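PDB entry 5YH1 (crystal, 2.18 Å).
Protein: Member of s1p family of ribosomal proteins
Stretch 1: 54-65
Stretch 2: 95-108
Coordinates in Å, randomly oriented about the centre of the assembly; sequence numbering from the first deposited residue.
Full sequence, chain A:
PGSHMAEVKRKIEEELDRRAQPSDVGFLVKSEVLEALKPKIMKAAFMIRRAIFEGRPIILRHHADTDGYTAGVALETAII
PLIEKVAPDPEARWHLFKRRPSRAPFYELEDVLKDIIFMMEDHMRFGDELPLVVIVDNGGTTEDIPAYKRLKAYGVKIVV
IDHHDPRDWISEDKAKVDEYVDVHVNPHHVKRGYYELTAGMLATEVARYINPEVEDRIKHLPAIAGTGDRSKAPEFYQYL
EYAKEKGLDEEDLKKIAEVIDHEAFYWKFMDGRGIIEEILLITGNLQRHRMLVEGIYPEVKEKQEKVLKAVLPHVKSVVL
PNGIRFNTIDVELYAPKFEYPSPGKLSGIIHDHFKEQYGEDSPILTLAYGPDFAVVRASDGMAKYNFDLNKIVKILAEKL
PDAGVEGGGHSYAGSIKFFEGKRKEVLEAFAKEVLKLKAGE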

# COMPACT_ATOMS: atom_id res chain seq x y z
N GLU A 54 -20.38 25.38 -14.27
CA GLU A 54 -20.15 24.82 -15.59
C GLU A 54 -20.11 23.29 -15.59
O GLU A 54 -19.96 22.68 -16.63
CB GLU A 54 -18.90 25.40 -16.25
CG GLU A 54 -17.58 24.95 -15.66
CD GLU A 54 -16.40 25.63 -16.32
OE1 GLU A 54 -15.40 25.90 -15.62
OE2 GLU A 54 -16.44 25.88 -17.53
N GLY A 55 -20.26 22.67 -14.43
CA GLY A 55 -20.23 21.21 -14.33
C GLY A 55 -18.84 20.63 -14.46
O GLY A 55 -18.67 19.47 -14.82
N ARG A 56 -17.84 21.44 -14.14
CA ARG A 56 -16.45 21.00 -14.15
C ARG A 56 -16.13 20.31 -12.82
O ARG A 56 -16.52 20.81 -11.77
CB ARG A 56 -15.53 22.20 -14.35
CG ARG A 56 -14.05 21.84 -14.38
CD ARG A 56 -13.18 23.08 -14.50
NE ARG A 56 -13.50 23.87 -15.70
CZ ARG A 56 -12.93 23.72 -16.90
NH1 ARG A 56 -11.98 22.82 -17.13
NH2 ARG A 56 -13.32 24.51 -17.90
N PRO A 57 -15.40 19.18 -12.86
CA PRO A 57 -15.04 18.55 -11.60
C PRO A 57 -14.03 19.36 -10.80
O PRO A 57 -13.34 20.21 -11.35
CB PRO A 57 -14.43 17.20 -12.01
CG PRO A 57 -14.14 17.29 -13.46
CD PRO A 57 -14.96 18.40 -14.04
N ILE A 58 -14.00 19.09 -9.49
CA ILE A 58 -13.07 19.73 -8.58
C ILE A 58 -12.33 18.64 -7.81
O ILE A 58 -12.94 17.70 -7.30
CB ILE A 58 -13.83 20.64 -7.60
CG1 ILE A 58 -14.46 21.81 -8.36
CG2 ILE A 58 -12.91 21.14 -6.49
CD1 ILE A 58 -15.36 22.68 -7.50
N ILE A 59 -11.01 18.78 -7.73
CA ILE A 59 -10.20 17.99 -6.82
C ILE A 59 -9.72 18.91 -5.72
O ILE A 59 -9.07 19.93 -5.99
CB ILE A 59 -8.93 17.42 -7.47
CG1 ILE A 59 -9.25 16.65 -8.73
CG2 ILE A 59 -8.19 16.52 -6.49
CD1 ILE A 59 -7.99 16.27 -9.48
N LEU A 60 -10.02 18.54 -4.48
CA LEU A 60 -9.53 19.27 -3.31
C LEU A 60 -8.52 18.40 -2.56
O LEU A 60 -8.87 17.36 -2.00
CB LEU A 60 -10.70 19.69 -2.42
CG LEU A 60 -10.40 20.78 -1.39
CD1 LEU A 60 -11.69 21.40 -0.88
CD2 LEU A 60 -9.60 20.25 -0.22
N ARG A 61 -7.27 18.85 -2.55
CA ARG A 61 -6.19 18.22 -1.79
C ARG A 61 -5.95 19.03 -0.53
O ARG A 61 -5.87 20.26 -0.59
CB ARG A 61 -4.89 18.23 -2.59
CG ARG A 61 -4.80 17.16 -3.65
CD ARG A 61 -4.03 15.97 -3.12
NE ARG A 61 -4.13 14.82 -4.01
CZ ARG A 61 -3.97 13.57 -3.61
NH1 ARG A 61 -3.70 13.29 -2.34
NH2 ARG A 61 -4.08 12.58 -4.48
N HIS A 62 -5.80 18.34 0.61
CA HIS A 62 -5.48 18.99 1.86
C HIS A 62 -4.53 18.17 2.72
O HIS A 62 -4.55 16.94 2.69
CB HIS A 62 -6.75 19.32 2.66
CG HIS A 62 -7.49 18.12 3.15
ND1 HIS A 62 -7.10 17.40 4.27
CD2 HIS A 62 -8.61 17.51 2.69
CE1 HIS A 62 -7.93 16.40 4.47
NE2 HIS A 62 -8.86 16.44 3.53
N HIS A 63 -3.70 18.86 3.49
CA HIS A 63 -2.83 18.21 4.45
C HIS A 63 -3.67 17.40 5.46
O HIS A 63 -4.79 17.81 5.80
CB HIS A 63 -1.97 19.24 5.17
CG HIS A 63 -0.91 18.63 6.02
ND1 HIS A 63 -0.88 18.77 7.39
CD2 HIS A 63 0.16 17.87 5.70
CE1 HIS A 63 0.16 18.12 7.88
NE2 HIS A 63 0.81 17.56 6.87
N ALA A 64 -3.14 16.27 5.90
CA ALA A 64 -3.89 15.29 6.68
C ALA A 64 -3.78 15.51 8.19
O ALA A 64 -3.49 14.57 8.93
CB ALA A 64 -3.45 13.87 6.32
N ASP A 65 -3.99 16.74 8.65
CA ASP A 65 -4.08 17.00 10.08
C ASP A 65 -5.35 17.78 10.39
O ASP A 65 -6.16 18.05 9.49
CB ASP A 65 -2.81 17.68 10.62
CG ASP A 65 -2.59 19.07 10.07
OD1 ASP A 65 -3.39 19.58 9.25
OD2 ASP A 65 -1.58 19.67 10.46
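Stretch 2 95-108: HLFKRRPSRAPFYE

Stretch 2 enters at the tail of a helix, with His-95 still helical, and from Phe-97 to Ser-102 runs as a β-strand beside strand 58-63 of stretch 1. The two strands are parallel neighbours in a sheet, their N-to-C directions 29° apart (signed crossing angle -29°), the axes approaching to 4.5 Å. The register is unbroken: Ile-58 pairs with Phe-97, Ile-59 with Lys-98, Leu-60 with Arg-99, Arg-61 with Arg-100, His-62 with Pro-101 and His-63 with Ser-102, with CA atoms 4.7 to 5.0 Å apart.

As in any parallel pair, the bonding residues alternate. Ile-58 N donates to Leu-96 O (3.0 Å), and Ile-58 O accepts from Lys-98 N (3.0 Å). Leu-60 N reaches Lys-98 O and Leu-60 O receives Arg-100 N, both at 2.8 Å. His-62 N bonds to Arg-100 O at 3.3 Å, while Ser-102 N gives a short bond of 2.7 Å to His-62 O. A weak bond from Ala-64 N to Ser-102 O (2.9 Å) closes the ladder. Pro-101 fits because its position asks for no amide hydrogen in this ladder; its CA instead lies 3.2 Å from His-62 O, one of a series of CA-H...O contacts between the strands.

Before the strand, Gly-55 ends a helix in a Schellman motif, and its positive phi of 75° is one glycine adopts easily. Its O lies 3.7 Å from Leu-96 CD2, and Pro-57 CB packs 4.2 Å from that same CD2. A water donates to both Arg-56 O (2.7 Å) and Leu-96 O (3.1 Å), tying the strand entrances together.

On the face carrying Ile-58, Leu-60 and His-62, the broad ring of Phe-97 serves two aliphatic neighbours: its CD1 is 4.0 Å from Ile-58 CG2 and its CZ 4.0 Å from Leu-60 CB. Farther along, Arg-99 NH1 donates to His-62 NE2 (3.1 Å) at the imidazole edge. His-62 ND1 donates to His-63 O (2.8 Å), so both ring nitrogens are used, and Pro-101 CA sits over the ring face, 4.2 Å from the centroid of His-62.

The opposite face brings Arg-61 and Arg-100 together without a clash of charged ends: the aliphatic Arg-100 CD covers one face of the Arg-61 guanidinium, 3.6 Å from Arg-61 NH2. The methylenes of Arg-61 also pack, its CD lying 3.9 Å from Tyr-107 CE1. Small Ser-102 leaves space for this long chain, its OG 3.4 Å from Arg-61 CD.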

# COMPACT_ATOMS: atom_id res chain seq x y z
N HIS A 95 -19.33 12.34 -8.24
CA HIS A 95 -18.46 12.30 -9.40
C HIS A 95 -17.69 13.60 -9.62
O HIS A 95 -16.53 13.57 -10.02
CB HIS A 95 -19.27 11.97 -10.64
CG HIS A 95 -18.43 11.83 -11.86
ND1 HIS A 95 -17.42 10.90 -11.95
CD2 HIS A 95 -18.41 12.52 -13.02
CE1 HIS A 95 -16.82 11.01 -13.13
NE2 HIS A 95 -17.41 11.99 -13.79
N LEU A 96 -18.33 14.74 -9.36
CA LEU A 96 -17.77 16.05 -9.70
C LEU A 96 -17.05 16.75 -8.54
O LEU A 96 -16.61 17.91 -8.67
CB LEU A 96 -18.87 16.94 -10.27
CG LEU A 96 -19.51 16.45 -11.57
CD1 LEU A 96 -20.68 17.34 -11.95
CD2 LEU A 96 -18.49 16.39 -12.70
N PHE A 97 -16.91 16.06 -7.42
CA PHE A 97 -16.08 16.54 -6.33
C PHE A 97 -15.33 15.40 -5.64
O PHE A 97 -15.94 14.41 -5.24
CB PHE A 97 -16.91 17.30 -5.30
CG PHE A 97 -16.10 17.82 -4.15
CD1 PHE A 97 -15.44 19.02 -4.24
CD2 PHE A 97 -15.99 17.08 -2.98
CE1 PHE A 97 -14.68 19.50 -3.19
CE2 PHE A 97 -15.23 17.55 -1.92
CZ PHE A 97 -14.58 18.76 -2.03
N LYS A 98 -14.03 15.58 -5.48
CA LYS A 98 -13.18 14.63 -4.78
C LYS A 98 -12.30 15.35 -3.76
O LYS A 98 -11.65 16.33 -4.09
CB LYS A 98 -12.28 13.90 -5.77
CG LYS A 98 -13.04 13.04 -6.77
CD LYS A 98 -13.62 11.81 -6.07
CE LYS A 98 -14.75 11.20 -6.87
NZ LYS A 98 -14.29 10.68 -8.17
N ARG A 99 -12.28 14.84 -2.53
CA ARG A 99 -11.40 15.34 -1.49
C ARG A 99 -10.37 14.26 -1.17
O ARG A 99 -10.74 13.13 -0.86
CB ARG A 99 -12.22 15.74 -0.24
CG ARG A 99 -11.40 16.39 0.86
CD ARG A 99 -12.27 16.92 1.99
NE ARG A 99 -13.16 15.88 2.53
CZ ARG A 99 -12.79 14.91 3.35
NH1 ARG A 99 -11.54 14.81 3.77
NH2 ARG A 99 -13.67 14.02 3.78
N ARG A 100 -9.09 14.62 -1.25
CA ARG A 100 -7.99 13.68 -1.05
C ARG A 100 -6.95 14.24 -0.09
O ARG A 100 -6.34 15.26 -0.38
CB ARG A 100 -7.32 13.36 -2.38
CG ARG A 100 -8.25 12.66 -3.35
CD ARG A 100 -7.62 12.41 -4.71
NE ARG A 100 -8.61 11.78 -5.58
CZ ARG A 100 -8.73 11.98 -6.89
NH1 ARG A 100 -7.90 12.79 -7.56
NH2 ARG A 100 -9.70 11.36 -7.54
N PRO A 101 -6.75 13.57 1.07
CA PRO A 101 -5.71 14.06 1.96
C PRO A 101 -4.31 13.78 1.43
O PRO A 101 -4.11 12.84 0.67
CB PRO A 101 -5.94 13.27 3.26
CG PRO A 101 -7.31 12.71 3.15
CD PRO A 101 -7.54 12.49 1.68
N SER A 102 -3.37 14.63 1.84
CA SER A 102 -1.96 14.47 1.58
C SER A 102 -1.28 14.38 2.93
O SER A 102 -1.42 15.30 3.75
CB SER A 102 -1.41 15.67 0.81
OG SER A 102 -1.92 15.70 -0.51
N ARG A 103 -0.59 13.28 3.18
CA ARG A 103 0.11 13.09 4.44
C ARG A 103 1.39 13.93 4.46
O ARG A 103 1.80 14.39 5.50
CB ARG A 103 0.40 11.59 4.67
N ALA A 104 2.00 14.15 3.30
CA ALA A 104 3.18 15.00 3.20
C ALA A 104 2.82 16.49 3.33
O ALA A 104 1.72 16.89 2.97
CB ALA A 104 3.88 14.76 1.88
N PRO A 105 3.76 17.32 3.82
CA PRO A 105 3.52 18.76 3.92
C PRO A 105 3.72 19.51 2.59
O PRO A 105 3.95 20.72 2.57
CB PRO A 105 4.56 19.20 4.96
CG PRO A 105 5.71 18.27 4.73
CD PRO A 105 5.12 16.96 4.27
N PHE A 106 3.64 18.79 1.48
CA PHE A 106 3.65 19.41 0.16
C PHE A 106 2.93 18.50 -0.82
O PHE A 106 2.60 17.36 -0.50
CB PHE A 106 5.09 19.71 -0.28
CG PHE A 106 5.94 18.49 -0.52
CD1 PHE A 106 6.55 17.83 0.54
CD2 PHE A 106 6.16 18.02 -1.81
CE1 PHE A 106 7.35 16.71 0.32
CE2 PHE A 106 6.96 16.91 -2.03
CZ PHE A 106 7.54 16.25 -0.97
N TYR A 107 2.65 19.03 -2.00
CA TYR A 107 1.95 18.29 -3.04
C TYR A 107 2.94 17.31 -3.68
O TYR A 107 3.63 17.64 -4.64
CB TYR A 107 1.35 19.29 -4.04
CG TYR A 107 0.24 18.79 -4.95
CD1 TYR A 107 -0.27 17.50 -4.87
CD2 TYR A 107 -0.32 19.65 -5.88
CE1 TYR A 107 -1.29 17.08 -5.71
CE2 TYR A 107 -1.35 19.24 -6.72
CZ TYR A 107 -1.83 17.95 -6.63
OH TYR A 107 -2.85 17.56 -7.47
N GLU A 108 3.02 16.12 -3.11
CA GLU A 108 3.94 15.05 -3.54
C GLU A 108 3.68 14.60 -4.95
O GLU A 108 2.54 14.60 -5.39
CB GLU A 108 3.71 13.80 -2.70
CG GLU A 108 4.51 13.72 -1.44
CD GLU A 108 4.29 12.39 -0.76
OE1 GLU A 108 5.27 11.65 -0.59
OE2 GLU A 108 3.13 12.08 -0.43
O HOH W 1 -18.22 20.38 -9.75
O HOH W 2 3.01 16.47 7.25